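Local coordinates for ancestral D-type dye decolorizing peroxidase (Geotrichum candidum, PDB 7ANV), which probably uses hydrogen peroxide to oxidise dyes and related substrates at a haem cofactor, as other dye-decolorizing peroxidases do, at residues Ala1-Leu5 with Leu226-Asp230; Ile28-Phe34 with Lys90-Ile94; Arg35-Lys39 with Leu482-Ala488; Leu75-Val80 with Ile144-Asp149; Glu260-Phe264 with Ser459-Phe465. Residue numbers count along the deposited sequence, not the author numbering.

Contact 1 of 5, residues Ala1-Leu5 with Leu226-Asp230; sequences APLDL and LVGRD. With SO4 (sulfate ion), chain F.
Neither segment is a helix or a strand. Residues 1-4 run extended from the N-terminus before a bend at L5, with P2 and L3 near polyproline values (phi/psi -59/156 and -74/136), while L226-R229 forms a type II beta turn. G228 sits at its third position with phi/psi 87/1, a conformation that glycine adopts easily, and the closing bond from R229 N to L226 O is weak at 3.4 Å. The backbones stay well apart, A1 CA to R229 CA being 8.8 Å, so R229 must bridge the gap with its long side chain (chi1 m, chi2 m, chi3 t).

Polar contacts centre on that guanidinium. R229 NH1 donates to P2 O at 3.2 Å, and a water accepts from R229 NH2 (2.9 Å) and donates to the same P2 O (3.2 Å). This is surface packing that ties the N-terminal tail to the loop between strands 219-220 and 247-256; D245 of that loop holds R229 through a salt bridge to NE.

A sulfate, probably from the crystallisation liquor, adds a charged link: its O3 accepts from A1 N and from R229 NH1, both at 3.0 Å, and its O1 from D230 N at 3.1 Å.

Apolar packing falls to L3 (m, t). L3 CD2 lies over one face of the guanidinium, 3.8 Å from R229 CZ, and meets L226 CD1 at 3.9 Å.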
# COMPACT_ATOMS: atom_id res chain seq x y z
N ALA A 1 -19.44 1.26 -20.33
CA ALA A 1 -19.99 2.63 -20.08
C ALA A 1 -18.93 3.49 -19.40
O ALA A 1 -18.03 2.96 -18.73
CB ALA A 1 -21.24 2.55 -19.23
N PRO A 2 -19.02 4.84 -19.53
CA PRO A 2 -18.10 5.73 -18.83
C PRO A 2 -18.24 5.48 -17.32
O PRO A 2 -19.26 4.96 -16.86
CB PRO A 2 -18.48 7.15 -19.26
CG PRO A 2 -19.88 7.01 -19.88
CD PRO A 2 -19.97 5.58 -20.37
N LEU A 3 -17.20 5.79 -16.58
CA LEU A 3 -17.25 5.67 -15.11
C LEU A 3 -18.10 6.82 -14.55
O LEU A 3 -17.93 7.98 -15.03
CB LEU A 3 -15.83 5.75 -14.56
CG LEU A 3 -14.89 4.67 -15.05
CD1 LEU A 3 -13.47 5.00 -14.63
CD2 LEU A 3 -15.32 3.32 -14.51
N ASP A 4 -18.97 6.52 -13.60
CA ASP A 4 -19.71 7.58 -12.90
C ASP A 4 -18.92 7.88 -11.64
O ASP A 4 -19.00 7.13 -10.67
CB ASP A 4 -21.15 7.19 -12.62
CG ASP A 4 -21.87 8.18 -11.75
OD1 ASP A 4 -21.33 9.36 -11.50
OD2 ASP A 4 -22.93 7.75 -11.26
N LEU A 5 -18.14 8.94 -11.70
CA LEU A 5 -17.19 9.22 -10.61
C LEU A 5 -17.94 9.69 -9.37
O LEU A 5 -17.33 9.69 -8.31
CB LEU A 5 -16.18 10.25 -11.09
CG LEU A 5 -15.30 9.84 -12.26
CD1 LEU A 5 -14.27 10.94 -12.48
CD2 LEU A 5 -14.63 8.52 -12.04
N LEU A 226 -12.20 -1.74 -9.84
CA LEU A 226 -13.64 -1.64 -9.50
C LEU A 226 -14.38 -2.93 -9.82
O LEU A 226 -14.32 -3.41 -10.97
CB LEU A 226 -14.25 -0.50 -10.31
CG LEU A 226 -13.73 0.90 -10.01
CD1 LEU A 226 -14.34 1.86 -11.05
CD2 LEU A 226 -14.02 1.34 -8.59
N VAL A 227 -15.03 -3.50 -8.81
CA VAL A 227 -15.80 -4.75 -8.99
C VAL A 227 -16.89 -4.47 -10.02
O VAL A 227 -17.45 -3.36 -10.05
CB VAL A 227 -16.34 -5.25 -7.63
CG1 VAL A 227 -17.31 -6.40 -7.81
CG2 VAL A 227 -15.22 -5.66 -6.71
N GLY A 228 -17.08 -5.38 -10.96
CA GLY A 228 -18.20 -5.32 -11.91
C GLY A 228 -17.92 -4.50 -13.14
O GLY A 228 -18.80 -4.42 -13.97
N ARG A 229 -16.73 -3.92 -13.28
CA ARG A 229 -16.37 -3.16 -14.48
C ARG A 229 -15.50 -4.04 -15.39
O ARG A 229 -15.00 -5.11 -14.96
CB ARG A 229 -15.69 -1.85 -14.08
CG ARG A 229 -16.65 -0.82 -13.51
CD ARG A 229 -17.65 -0.24 -14.51
NE ARG A 229 -18.29 0.89 -13.85
CZ ARG A 229 -18.86 1.92 -14.44
NH1 ARG A 229 -18.89 2.00 -15.77
NH2 ARG A 229 -19.42 2.86 -13.70
N ASP A 230 -15.35 -3.59 -16.63
CA ASP A 230 -14.57 -4.30 -17.68
C ASP A 230 -13.19 -4.66 -17.12
O ASP A 230 -12.43 -3.76 -16.68
CB ASP A 230 -14.44 -3.41 -18.92
CG ASP A 230 -13.68 -4.06 -20.07
OD1 ASP A 230 -13.95 -5.24 -20.36
OD2 ASP A 230 -12.80 -3.38 -20.65
S SO4 F . -17.77 -1.24 -18.11
O1 SO4 F . -16.48 -0.83 -17.59
O2 SO4 F . -17.67 -1.42 -19.54
O3 SO4 F . -18.74 -0.24 -17.82
O4 SO4 F . -18.16 -2.49 -17.53
O HOH W 1 -21.74 4.00 -15.03

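Contact 2 of 5, residues Ile28-Phe34 with Lys90-Ile94; sequences ITDAAAF and KKLGI
This is apolar packing between the start of one helix and the end of another, within the N-terminal ferredoxin-like domain of the dye-decolorizing peroxidase fold. Residues 28-34 leave strand 20-28, turn, and enter helix 31-41; residues 90-94 finish helix 86-92. A31 and L92 mark the closest backbone approach, with CA atoms 5.6 Å apart.

Both helix ends are capped. D30 is the N-cap: its OD1 accepts from A33 N at 3.1 Å, while F34 N bonds to D30 O at 2.9 Å. At the other end G93 adopts positive phi (74/25) in a Schellman motif, with G93 N to K90 O at 2.9 Å; glycine takes this conformation with little strain.

L92 (m, t) fills the space between the segments. L92 CG meets I28 CD1 at 3.8 Å, and L92 CD2 lies 4.2 Å from A31 CB and 3.8 Å from F34 CD2 (F34 chi1 t). The small methyl of A31 allows the close approach, and A31 CB also reaches K91 O at 3.8 Å. K91 packs by its aliphatic part: K91 CG is 4.0 Å from I28 CG2, and K91 CE is 3.6 Å from I28 O.

Beyond L92, F34 packs against F165 and against I174 on strand 174-183, while I28 N bonds to H141 just before strand 142-148.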
# COMPACT_ATOMS: atom_id res chain seq x y z
N ILE A 28 -19.98 -3.04 14.84
CA ILE A 28 -21.43 -2.72 14.83
C ILE A 28 -22.06 -3.44 16.03
O ILE A 28 -22.02 -4.69 16.07
CB ILE A 28 -22.08 -3.11 13.50
CG1 ILE A 28 -21.46 -2.33 12.33
CG2 ILE A 28 -23.60 -2.96 13.60
CD1 ILE A 28 -21.77 -2.87 10.96
N THR A 29 -22.65 -2.67 16.95
CA THR A 29 -23.28 -3.23 18.18
C THR A 29 -24.80 -3.23 18.03
O THR A 29 -25.47 -3.87 18.85
CB THR A 29 -22.83 -2.44 19.40
OG1 THR A 29 -23.12 -1.06 19.19
CG2 THR A 29 -21.35 -2.57 19.64
N ASP A 30 -25.36 -2.48 17.08
CA ASP A 30 -26.84 -2.42 16.89
C ASP A 30 -27.05 -2.27 15.38
O ASP A 30 -26.98 -1.13 14.92
CB ASP A 30 -27.46 -1.30 17.72
CG ASP A 30 -28.98 -1.12 17.59
OD1 ASP A 30 -29.56 -1.63 16.61
OD2 ASP A 30 -29.58 -0.50 18.50
N ALA A 31 -27.31 -3.38 14.67
CA ALA A 31 -27.44 -3.46 13.19
C ALA A 31 -28.56 -2.55 12.68
O ALA A 31 -28.31 -1.80 11.74
CB ALA A 31 -27.68 -4.88 12.75
N ALA A 32 -29.76 -2.61 13.27
CA ALA A 32 -30.92 -1.81 12.81
C ALA A 32 -30.59 -0.33 12.96
O ALA A 32 -30.78 0.44 11.98
CB ALA A 32 -32.15 -2.18 13.56
N ALA A 33 -30.01 0.07 14.09
CA ALA A 33 -29.70 1.49 14.31
C ALA A 33 -28.59 1.90 13.35
O ALA A 33 -28.65 3.01 12.80
CB ALA A 33 -29.31 1.74 15.74
N PHE A 34 -27.60 1.03 13.15
CA PHE A 34 -26.45 1.33 12.27
C PHE A 34 -26.94 1.64 10.84
O PHE A 34 -26.49 2.60 10.21
CB PHE A 34 -25.44 0.19 12.24
CG PHE A 34 -24.32 0.47 11.27
CD1 PHE A 34 -23.22 1.24 11.65
CD2 PHE A 34 -24.37 0.02 9.96
CE1 PHE A 34 -22.20 1.52 10.76
CE2 PHE A 34 -23.38 0.36 9.06
CZ PHE A 34 -22.26 1.07 9.46
N LYS A 90 -21.71 -9.71 7.56
CA LYS A 90 -22.48 -10.79 8.24
C LYS A 90 -23.38 -10.17 9.31
O LYS A 90 -24.58 -10.50 9.38
CB LYS A 90 -21.55 -11.81 8.88
CG LYS A 90 -22.27 -13.01 9.46
CD LYS A 90 -21.32 -14.02 10.06
CE LYS A 90 -22.03 -15.09 10.86
NZ LYS A 90 -21.09 -16.17 11.24
N LYS A 91 -22.80 -9.31 10.14
CA LYS A 91 -23.53 -8.62 11.22
C LYS A 91 -24.76 -7.90 10.66
O LYS A 91 -25.81 -7.90 11.33
CB LYS A 91 -22.60 -7.65 11.94
CG LYS A 91 -23.28 -6.95 13.10
CD LYS A 91 -23.62 -7.87 14.26
CE LYS A 91 -24.53 -7.19 15.26
NZ LYS A 91 -24.59 -7.96 16.52
N LEU A 92 -24.65 -7.29 9.49
CA LEU A 92 -25.74 -6.51 8.85
C LEU A 92 -26.72 -7.43 8.10
O LEU A 92 -27.75 -6.89 7.60
CB LEU A 92 -25.13 -5.48 7.90
CG LEU A 92 -24.36 -4.37 8.59
CD1 LEU A 92 -23.71 -3.45 7.55
CD2 LEU A 92 -25.26 -3.62 9.55
N GLY A 93 -26.42 -8.71 7.97
CA GLY A 93 -27.25 -9.69 7.25
C GLY A 93 -27.14 -9.52 5.75
O GLY A 93 -28.06 -9.91 5.03
N ILE A 94 -26.04 -8.95 5.26
CA ILE A 94 -25.81 -8.78 3.80
C ILE A 94 -25.11 -10.04 3.31
O ILE A 94 -24.00 -10.33 3.77
CB ILE A 94 -25.05 -7.48 3.51
CG1 ILE A 94 -25.91 -6.28 3.90
CG2 ILE A 94 -24.65 -7.43 2.05
CD1 ILE A 94 -25.17 -4.98 4.01

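Contact 3 of 5, residues Arg35-Lys39 with Leu482-Ala488; sequences RKHLK and LKDTFAA
An antiparallel helix pair brings the C-terminus onto helix 31-41 of the N-terminal ferredoxin-like domain. The short axes of 35-39 and 482-486 run at 175°, 10.0 Å apart at closest approach. The last helix ends in a wider pi-type turn, A487 N to L482 O at 2.8 Å, and from A487 (phi/psi -79/158) the chain straightens. A487 CA and R35 CA come within 4.4 Å, with a CA-H...O contact from A487 CA to R35 O (3.4 Å); alanine's small methyl fits easily here.

L38 (t, p) is the main bump: its CD2 settles into a hollow lined by F486 CB at 3.4 Å, A487 CB at 4.3 Å and L482 CD2 at 4.4 Å. Strand 78-84 lies beneath, with I82 touching both L38 and L482. A488 CB nestles 3.5 Å from R35 CB and lies over one face of the guanidinium.

R35 (m, t, p) reaches the carbonyls exposed at the helix end, NE donating to F486 O at 2.8 Å and NH2 to T485 O at 2.9 Å. A488 N donates to R35 O at 3.0 Å. K36 suits the chain end by its charge, its NZ making a salt bridge with A488 OXT at 3.0 Å.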
# COMPACT_ATOMS: atom_id res chain seq x y z
N ARG A 35 -27.90 0.87 10.35
CA ARG A 35 -28.40 1.05 8.97
C ARG A 35 -29.13 2.39 8.89
O ARG A 35 -29.02 3.05 7.84
CB ARG A 35 -29.22 -0.16 8.52
CG ARG A 35 -28.43 -1.46 8.47
CD ARG A 35 -29.24 -2.61 7.89
NE ARG A 35 -29.46 -2.42 6.46
CZ ARG A 35 -30.54 -2.81 5.76
NH1 ARG A 35 -31.56 -3.45 6.34
NH2 ARG A 35 -30.61 -2.55 4.47
N LYS A 36 -29.82 2.83 9.94
CA LYS A 36 -30.52 4.15 9.96
C LYS A 36 -29.48 5.25 10.00
O LYS A 36 -29.61 6.22 9.21
CB LYS A 36 -31.41 4.30 11.20
CG LYS A 36 -32.63 3.41 11.17
CD LYS A 36 -33.47 3.63 9.93
CE LYS A 36 -34.88 3.09 10.07
NZ LYS A 36 -35.42 2.67 8.76
N HIS A 37 -28.49 5.12 10.88
CA HIS A 37 -27.39 6.10 11.05
C HIS A 37 -26.63 6.29 9.74
O HIS A 37 -26.29 7.43 9.39
CB HIS A 37 -26.45 5.66 12.17
CG HIS A 37 -27.09 5.72 13.51
ND1 HIS A 37 -26.52 5.13 14.63
CD2 HIS A 37 -28.24 6.31 13.92
CE1 HIS A 37 -27.31 5.38 15.67
NE2 HIS A 37 -28.36 6.10 15.26
N LEU A 38 -26.37 5.19 9.03
CA LEU A 38 -25.60 5.22 7.77
C LEU A 38 -26.27 6.12 6.74
O LEU A 38 -25.55 6.79 5.98
CB LEU A 38 -25.45 3.80 7.25
CG LEU A 38 -24.53 3.66 6.04
CD1 LEU A 38 -23.11 4.05 6.38
CD2 LEU A 38 -24.57 2.24 5.50
N LYS A 39 -27.59 6.25 6.77
CA LYS A 39 -28.33 7.16 5.85
C LYS A 39 -27.82 8.60 6.02
O LYS A 39 -27.71 9.33 5.02
CB LYS A 39 -29.83 7.05 6.08
CG LYS A 39 -30.65 7.53 4.91
CD LYS A 39 -32.17 7.37 5.02
CE LYS A 39 -32.80 7.43 3.64
NZ LYS A 39 -34.28 7.54 3.66
N LEU A 482 -24.35 1.88 -0.84
CA LEU A 482 -24.54 2.44 0.51
C LEU A 482 -26.01 2.86 0.68
O LEU A 482 -26.60 2.49 1.71
CB LEU A 482 -23.60 3.62 0.72
CG LEU A 482 -22.12 3.26 0.86
CD1 LEU A 482 -21.31 4.52 1.05
CD2 LEU A 482 -21.85 2.27 2.00
N LYS A 483 -26.61 3.52 -0.31
CA LYS A 483 -28.00 4.05 -0.23
C LYS A 483 -29.02 2.92 -0.29
O LYS A 483 -29.99 2.96 0.51
CB LYS A 483 -28.28 5.00 -1.39
CG LYS A 483 -27.66 6.38 -1.25
CD LYS A 483 -27.82 7.25 -2.48
CE LYS A 483 -27.33 8.66 -2.25
NZ LYS A 483 -27.55 9.51 -3.44
N ASP A 484 -28.86 2.00 -1.24
CA ASP A 484 -29.94 1.07 -1.66
C ASP A 484 -29.77 -0.27 -0.96
O ASP A 484 -30.77 -0.95 -0.80
CB ASP A 484 -30.03 0.96 -3.19
CG ASP A 484 -30.28 2.32 -3.82
OD1 ASP A 484 -30.85 3.19 -3.13
OD2 ASP A 484 -29.85 2.53 -4.98
N THR A 485 -28.59 -0.62 -0.46
CA THR A 485 -28.40 -1.94 0.19
C THR A 485 -27.98 -1.81 1.66
O THR A 485 -28.51 -2.59 2.49
CB THR A 485 -27.37 -2.77 -0.59
OG1 THR A 485 -27.95 -2.97 -1.89
CG2 THR A 485 -27.04 -4.05 0.13
N PHE A 486 -27.00 -0.97 1.99
CA PHE A 486 -26.41 -0.93 3.35
C PHE A 486 -27.32 -0.13 4.29
O PHE A 486 -27.55 -0.59 5.42
CB PHE A 486 -24.99 -0.39 3.33
CG PHE A 486 -24.00 -1.35 2.76
CD1 PHE A 486 -23.99 -1.65 1.40
CD2 PHE A 486 -23.05 -1.94 3.58
CE1 PHE A 486 -23.06 -2.54 0.88
CE2 PHE A 486 -22.14 -2.83 3.05
CZ PHE A 486 -22.16 -3.15 1.71
N ALA A 487 -27.79 1.03 3.84
CA ALA A 487 -28.59 1.97 4.64
C ALA A 487 -30.04 1.48 4.70
O ALA A 487 -30.45 0.70 3.85
CB ALA A 487 -28.51 3.36 4.05
N ALA A 488 -30.76 1.94 5.71
CA ALA A 488 -32.18 1.63 5.97
C ALA A 488 -32.93 2.94 6.22
O ALA A 488 -32.32 3.98 6.57
CB ALA A 488 -32.29 0.72 7.17
OXT ALA A 488 -34.16 2.97 6.08

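Contact 4 of 5, residues Leu75-Val80 with Ile144-Asp149; sequences LPLAGV and ILVAGD
Two extended segments run antiparallel, the axes of strands 78-80 and 144-148 lying 4.5 Å apart at 163°. G79 and A147 form a hydrogen-bonded pair (CA-CA 5.0 Å), with G79 N to A147 O at 2.7 Å and A147 N to G79 O at 2.9 Å. A78-G148 and V80-V146 flank it as non-hydrogen-bonded pairs, CA-CA 4.3 and 4.7 Å. CA-H...O contacts fill in between, among them A78 CA to A147 O at 3.2 Å and V80 CA to L145 O at 3.3 Å. Past the paired strands, D149 N donates to L77 O at 3.2 Å.

These strands are neighbours in the four-stranded antiparallel sheet of the N-terminal ferredoxin-like domain, where 78-84 is an edge strand and 142-148 lies inside. Beta-branched V80 and V146 (both chi1 t) favour extended backbone and share a face with A78, the face packed by helix 151-164. V80 CG1 meets I144 CG2 at 4.1 Å. On the other face A147 is paired with G79, which has no side chain to crowd it.

D149 (chi1 p) turns its carboxylate back on the incoming loop: OD1 accepts from L77 N at 2.9 Å and also from the hydroxyl of T153 on helix 151-164.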
# COMPACT_ATOMS: atom_id res chain seq x y z
N LEU A 75 -5.94 25.44 3.49
CA LEU A 75 -7.31 25.22 2.95
C LEU A 75 -8.01 24.11 3.73
O LEU A 75 -7.64 22.94 3.58
CB LEU A 75 -7.22 24.85 1.46
CG LEU A 75 -8.56 24.59 0.76
CD1 LEU A 75 -9.52 25.78 0.88
CD2 LEU A 75 -8.34 24.23 -0.71
N PRO A 76 -9.01 24.42 4.59
CA PRO A 76 -9.69 23.41 5.41
C PRO A 76 -10.45 22.46 4.47
O PRO A 76 -11.30 22.91 3.74
CB PRO A 76 -10.64 24.17 6.34
CG PRO A 76 -10.25 25.63 6.20
CD PRO A 76 -9.56 25.77 4.85
N LEU A 77 -10.09 21.17 4.50
CA LEU A 77 -10.64 20.19 3.55
C LEU A 77 -10.62 18.82 4.21
O LEU A 77 -9.51 18.43 4.64
CB LEU A 77 -9.76 20.20 2.32
CG LEU A 77 -10.19 19.23 1.23
CD1 LEU A 77 -11.39 19.81 0.50
CD2 LEU A 77 -9.02 18.95 0.30
N ALA A 78 -11.77 18.14 4.30
CA ALA A 78 -11.88 16.78 4.88
C ALA A 78 -12.38 15.83 3.79
O ALA A 78 -13.11 16.25 2.90
CB ALA A 78 -12.80 16.76 6.07
N GLY A 79 -11.94 14.58 3.84
CA GLY A 79 -12.53 13.55 2.97
C GLY A 79 -12.93 12.37 3.82
O GLY A 79 -12.24 12.11 4.80
N VAL A 80 -14.03 11.72 3.51
CA VAL A 80 -14.60 10.61 4.34
C VAL A 80 -14.92 9.45 3.42
O VAL A 80 -15.63 9.65 2.45
CB VAL A 80 -15.87 11.02 5.10
CG1 VAL A 80 -16.37 9.87 5.99
CG2 VAL A 80 -15.61 12.27 5.91
N ILE A 144 -13.82 3.59 9.07
CA ILE A 144 -14.12 4.93 8.51
C ILE A 144 -12.78 5.60 8.36
O ILE A 144 -12.03 5.67 9.34
CB ILE A 144 -15.10 5.73 9.40
CG1 ILE A 144 -16.41 4.97 9.54
CG2 ILE A 144 -15.31 7.11 8.81
CD1 ILE A 144 -17.39 5.58 10.49
N LEU A 145 -12.53 6.12 7.17
CA LEU A 145 -11.30 6.87 6.83
C LEU A 145 -11.64 8.35 6.85
O LEU A 145 -12.58 8.77 6.13
CB LEU A 145 -10.90 6.55 5.38
CG LEU A 145 -10.39 5.19 5.01
CD1 LEU A 145 -11.55 4.20 4.94
CD2 LEU A 145 -9.68 5.30 3.65
N VAL A 146 -10.92 9.14 7.60
CA VAL A 146 -11.12 10.61 7.57
C VAL A 146 -9.76 11.26 7.26
O VAL A 146 -8.83 11.18 8.07
CB VAL A 146 -11.73 11.13 8.89
CG1 VAL A 146 -12.06 12.61 8.76
CG2 VAL A 146 -12.96 10.32 9.30
N ALA A 147 -9.66 11.89 6.10
CA ALA A 147 -8.42 12.51 5.58
C ALA A 147 -8.61 14.04 5.61
O ALA A 147 -9.73 14.50 5.46
CB ALA A 147 -8.20 12.01 4.17
N GLY A 148 -7.58 14.80 5.93
CA GLY A 148 -7.74 16.25 5.99
C GLY A 148 -6.43 16.98 5.90
O GLY A 148 -5.34 16.36 5.93
N ASP A 149 -6.55 18.29 5.83
CA ASP A 149 -5.41 19.23 5.77
C ASP A 149 -4.72 19.34 7.14
O ASP A 149 -3.59 19.80 7.17
CB ASP A 149 -5.93 20.59 5.34
CG ASP A 149 -6.87 21.19 6.37
OD1 ASP A 149 -8.03 20.71 6.43
OD2 ASP A 149 -6.44 22.13 7.08

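Contact 5 of 5, residues Glu260-Phe264 with Ser459-Phe465; sequences EFNKF and SLPTELF
Residues 260-264 form a regular helical turn, F264 N bonding to E260 O at 3.1 Å, while 459-465 is an irregular loop curling past it. CA atoms approach to 5.8 Å at F261-F465 and 7.8 Å at F264-P461.

E260 (m, p) touches E463 through a methylene, E260 CG lying 3.6 Å from E463 OE1. The carboxylates come rather near for like charges, E260 OE2 to E463 OE2 being 4.5 Å, but E260 also has a partner in T386, which is hydrogen-bonded to OE1.

F261 (chi1 t) turns its ring edge toward the face of F465 (chi1 m), a T-shaped pair with centroids 5.2 Å apart and planes at 85°; F261 CD1 to F465 CD2 is 3.8 Å. F261 also stacks on F195 and its side chain is about 8 Å from the haem, which puts this aromatic cluster near the cofactor. In the fold it joins helix 258-267 of the C-terminal ferredoxin-like domain to the loop leading into strand 466-476.

One turn on, F264 (chi1 t) spreads its flat ring among several loop residues. P461 CD lies over its face in a CH-pi contact, 4.0 Å from the centroid, and P461 CG is 3.6 Å from F264 CD1. F264 CZ meets L460 CD2 at 3.9 Å, F264 CG meets F465 CZ at 3.6 Å, and S459 O sits at the ring edge, 3.6 Å from F264 CE1.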
# COMPACT_ATOMS: atom_id res chain seq x y z
N GLU A 260 17.62 0.93 12.47
CA GLU A 260 18.08 -0.44 12.13
C GLU A 260 18.30 -0.55 10.61
O GLU A 260 19.34 -1.06 10.18
CB GLU A 260 17.08 -1.46 12.69
CG GLU A 260 17.09 -1.55 14.19
CD GLU A 260 16.20 -0.57 14.93
OE1 GLU A 260 15.59 0.34 14.29
OE2 GLU A 260 16.03 -0.78 16.15
N PHE A 261 17.39 -0.02 9.80
CA PHE A 261 17.56 0.04 8.33
C PHE A 261 18.84 0.83 8.01
O PHE A 261 19.70 0.41 7.19
CB PHE A 261 16.30 0.65 7.71
CG PHE A 261 16.35 0.76 6.22
CD1 PHE A 261 16.03 -0.32 5.42
CD2 PHE A 261 16.68 1.96 5.61
CE1 PHE A 261 16.09 -0.21 4.05
CE2 PHE A 261 16.71 2.07 4.23
CZ PHE A 261 16.39 0.99 3.46
N ASN A 262 18.97 1.99 8.63
CA ASN A 262 20.12 2.89 8.38
C ASN A 262 21.42 2.18 8.76
O ASN A 262 22.41 2.33 8.05
CB ASN A 262 19.92 4.23 9.09
CG ASN A 262 18.98 5.12 8.31
OD1 ASN A 262 18.94 5.04 7.08
ND2 ASN A 262 18.25 5.96 9.02
N LYS A 263 21.41 1.46 9.89
CA LYS A 263 22.60 0.73 10.37
C LYS A 263 23.01 -0.30 9.32
O LYS A 263 24.19 -0.44 9.04
CB LYS A 263 22.28 0.05 11.69
CG LYS A 263 23.41 -0.71 12.35
CD LYS A 263 22.93 -1.32 13.69
CE LYS A 263 24.02 -1.90 14.55
NZ LYS A 263 24.42 -3.25 14.08
N PHE A 264 22.04 -1.01 8.75
CA PHE A 264 22.31 -2.00 7.69
C PHE A 264 22.99 -1.32 6.49
O PHE A 264 23.99 -1.86 5.94
CB PHE A 264 21.01 -2.70 7.35
CG PHE A 264 21.23 -3.79 6.35
CD1 PHE A 264 21.89 -4.95 6.73
CD2 PHE A 264 20.90 -3.61 5.03
CE1 PHE A 264 22.13 -5.94 5.79
CE2 PHE A 264 21.10 -4.62 4.11
CZ PHE A 264 21.74 -5.77 4.50
N SER A 459 23.24 -10.99 3.09
CA SER A 459 22.39 -11.56 4.15
C SER A 459 21.60 -10.42 4.79
O SER A 459 22.24 -9.48 5.25
CB SER A 459 23.27 -12.26 5.14
OG SER A 459 22.48 -12.85 6.14
N LEU A 460 20.27 -10.48 4.81
CA LEU A 460 19.48 -9.41 5.48
C LEU A 460 19.50 -9.73 6.97
O LEU A 460 19.78 -10.87 7.34
CB LEU A 460 18.08 -9.35 4.86
CG LEU A 460 18.11 -9.08 3.36
CD1 LEU A 460 16.76 -9.27 2.69
CD2 LEU A 460 18.68 -7.70 3.08
N PRO A 461 19.36 -8.73 7.86
CA PRO A 461 19.33 -9.00 9.29
C PRO A 461 18.18 -9.95 9.66
O PRO A 461 17.18 -9.90 9.04
CB PRO A 461 19.07 -7.63 9.93
CG PRO A 461 19.51 -6.62 8.88
CD PRO A 461 19.26 -7.30 7.54
N THR A 462 18.38 -10.74 10.72
CA THR A 462 17.33 -11.59 11.33
C THR A 462 16.15 -10.71 11.73
O THR A 462 15.03 -11.09 11.48
CB THR A 462 17.87 -12.31 12.58
OG1 THR A 462 19.19 -12.76 12.25
CG2 THR A 462 16.98 -13.43 13.02
N GLU A 463 16.44 -9.55 12.31
CA GLU A 463 15.39 -8.56 12.72
C GLU A 463 14.88 -7.88 11.44
O GLU A 463 15.69 -7.26 10.73
CB GLU A 463 15.99 -7.55 13.71
CG GLU A 463 15.01 -6.52 14.26
CD GLU A 463 15.66 -5.50 15.19
OE1 GLU A 463 16.80 -5.07 14.88
OE2 GLU A 463 15.08 -5.17 16.23
N LEU A 464 13.60 -8.03 11.12
CA LEU A 464 13.05 -7.38 9.90
C LEU A 464 13.18 -5.86 10.02
O LEU A 464 13.10 -5.34 11.13
CB LEU A 464 11.57 -7.74 9.75
CG LEU A 464 11.26 -9.22 9.68
CD1 LEU A 464 9.76 -9.42 9.62
CD2 LEU A 464 11.97 -9.87 8.50
N PHE A 465 13.17 -5.17 8.90
CA PHE A 465 13.09 -3.69 8.87
C PHE A 465 11.65 -3.24 8.99
O PHE A 465 11.43 -2.11 9.36
CB PHE A 465 13.61 -3.13 7.56
CG PHE A 465 15.03 -3.51 7.28
CD1 PHE A 465 16.00 -3.30 8.25
CD2 PHE A 465 15.39 -4.00 6.03
CE1 PHE A 465 17.32 -3.67 7.99
CE2 PHE A 465 16.71 -4.32 5.77
CZ PHE A 465 17.66 -4.19 6.77

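Overall arrangement
Contacts 2 and 4 lie within the N-terminal ferredoxin-like domain, and contact 3 docks the chain's C-terminal end onto it. Contacts 2 and 3 share helix 31-41, have centres about 10 Å apart and touch where I94 packs on F486 and L92 on R35. Contact 4 pairs strands of that domain's sheet, about 26 Å from contact 2 between centres, and strand 78-84 leads on to helix 86-92. Contact 1 closes a loop of chain around contacts 2 and 4. Contact 3 crosses it, carrying the C-terminus back to the first domain and so linking the chain's two halves. Contact 5, in the second ferredoxin-like domain near the haem, lies across the chain's centre, its centre about 47 Å from that of contact 3.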